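Local coordinates for extracellular solute-binding protein, family 1 (Bifidobacterium longum subsp. infantis ATCC 15697, PDB 3QUF) that probably captures a small solute, as a family 1 extracellular solute-binding protein, for uptake into the cell by a transporter, at residues Gln252-Val255 against Val261-Ser264. Sequence-based numbering, arbitrary orientation.
Sequences QEFV and VMRS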
loop_
_atom_site.group_PDB
_atom_site.type_symbol
_atom_site.label_atom_id
_atom_site.label_comp_id
_atom_site.label_asym_id
_atom_site.label_seq_id
_atom_site.Cartn_x
_atom_site.Cartn_y
_atom_site.Cartn_z
ATOM N N GLN A 252 -19.950 4.454 -8.150
ATOM C CA GLN A 252 -21.327 4.760 -8.521
ATOM C C GLN A 252 -22.020 3.563 -9.156
ATOM O O GLN A 252 -23.156 3.282 -8.826
ATOM C CB GLN A 252 -21.341 5.975 -9.440
ATOM C CG GLN A 252 -21.271 7.272 -8.668
ATOM C CD GLN A 252 -22.653 7.684 -8.115
ATOM O OE1 GLN A 252 -23.682 7.171 -8.549
ATOM N NE2 GLN A 252 -22.661 8.586 -7.137
ATOM N N GLU A 253 -21.346 2.831 -10.047
ATOM C CA GLU A 253 -21.948 1.622 -10.608
ATOM C C GLU A 253 -22.233 0.557 -9.545
ATOM O O GLU A 253 -23.226 -0.158 -9.623
ATOM C CB GLU A 253 -21.072 1.024 -11.714
ATOM C CG GLU A 253 -21.040 1.840 -12.995
ATOM C CD GLU A 253 -22.416 2.045 -13.555
ATOM O OE1 GLU A 253 -23.035 1.035 -13.956
ATOM O OE2 GLU A 253 -22.892 3.205 -13.555
ATOM N N PHE A 254 -21.338 0.429 -8.564
ATOM C CA PHE A 254 -21.538 -0.544 -7.487
ATOM C C PHE A 254 -22.777 -0.195 -6.622
ATOM O O PHE A 254 -23.662 -1.027 -6.411
ATOM C CB PHE A 254 -20.267 -0.652 -6.649
ATOM C CG PHE A 254 -20.266 -1.795 -5.698
ATOM C CD1 PHE A 254 -20.002 -3.081 -6.139
ATOM C CD2 PHE A 254 -20.553 -1.591 -4.362
ATOM C CE1 PHE A 254 -20.004 -4.153 -5.264
ATOM C CE2 PHE A 254 -20.569 -2.649 -3.478
ATOM C CZ PHE A 254 -20.277 -3.923 -3.918
ATOM N N VAL A 255 -22.802 1.039 -6.137
ATOM C CA VAL A 255 -23.890 1.552 -5.313
ATOM C C VAL A 255 -25.262 1.501 -6.043
ATOM O O VAL A 255 -26.312 1.270 -5.419
ATOM C CB VAL A 255 -23.497 2.968 -4.773
ATOM C CG1 VAL A 255 -24.670 3.692 -4.235
ATOM C CG2 VAL A 255 -22.435 2.811 -3.681
ATOM N N VAL A 261 -18.506 -6.627 -8.641
ATOM C CA VAL A 261 -17.256 -6.571 -7.862
ATOM C C VAL A 261 -16.532 -5.296 -8.178
ATOM O O VAL A 261 -16.479 -4.875 -9.363
ATOM C CB VAL A 261 -16.320 -7.707 -8.280
ATOM C CG1 VAL A 261 -14.998 -7.650 -7.436
ATOM C CG2 VAL A 261 -17.014 -9.059 -8.186
HETATM N N MSE A 262 -15.965 -4.674 -7.147
HETATM C CA MSE A 262 -15.041 -3.545 -7.311
HETATM C C MSE A 262 -13.880 -3.697 -6.347
HETATM O O MSE A 262 -14.039 -4.338 -5.308
HETATM C CB MSE A 262 -15.793 -2.236 -7.007
HETATM C CG MSE A 262 -16.035 -1.987 -5.535
HETATM SE SE MSE A 262 -16.829 -0.206 -5.195
HETATM C CE MSE A 262 -15.406 0.906 -5.603
ATOM N N ARG A 263 -12.741 -3.098 -6.691
ATOM C CA ARG A 263 -11.638 -2.976 -5.774
ATOM C C ARG A 263 -11.865 -1.715 -4.956
ATOM O O ARG A 263 -12.059 -0.631 -5.500
ATOM C CB ARG A 263 -10.331 -2.919 -6.556
ATOM C CG ARG A 263 -9.102 -2.847 -5.720
ATOM C CD ARG A 263 -8.706 -1.443 -5.332
ATOM N NE ARG A 263 -7.354 -1.376 -4.750
ATOM C CZ ARG A 263 -6.763 -0.260 -4.376
ATOM N NH1 ARG A 263 -7.366 0.918 -4.535
ATOM N NH2 ARG A 263 -5.543 -0.313 -3.866
ATOM N N SER A 264 -11.815 -1.841 -3.641
ATOM C CA SER A 264 -11.884 -0.664 -2.792
ATOM C C SER A 264 -11.171 -0.913 -1.472
ATOM O O SER A 264 -10.296 -1.771 -1.375
ATOM C CB SER A 264 -13.332 -0.240 -2.579
ATOM O OG SER A 264 -13.382 1.066 -1.977
#
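Phe254, near the end of helix 247-255, and Met262 of strand 259-264, a selenomethionine with SE in place of sulfur, meet side chain to side chain in a buried Met-aromatic contact. Each CB points toward the other segment, and Phe254 CA and Met262 CA stand 7.2 Å apart. Met262 can be followed outward from its CB. Chi1 of 76° sets CG between the backbone N and the carbonyl carbon and lays it over one face of the Phe254 ring, displaced toward the rim, with Met262 CG 4.2 Å from Phe254 CD1. Met262 SE comes to rest above the inner end of the ring, 3.8 Å from Phe254 CB and equally close to Phe254 CG. Met262 SE lies 4.4 Å from the centroid of the Phe254 ring and 33° off its normal, an oblique approach rather than one straight over the centre. A bend at chi3 then turns CE away from the ring. Phe254 extends across this chain at about a right angle, and the ring edge brings Phe254 CE1 to 4.4 Å from Val261 N. No hydrogen bond joins the two segments; the contact is apolar packing with a Met-aromatic component. It is structural packing of a helix on the strand that follows it, in the alpha/beta fold of a solute-binding protein. Met262 pairs through its backbone with Phe142 of the antiparallel strand 135-144. Val250 and Lys251 also touch Met262 from the same helix, while Leu272 of helix 269-274 packs on Phe254, so the ring lies among two helices and the mixed sheet.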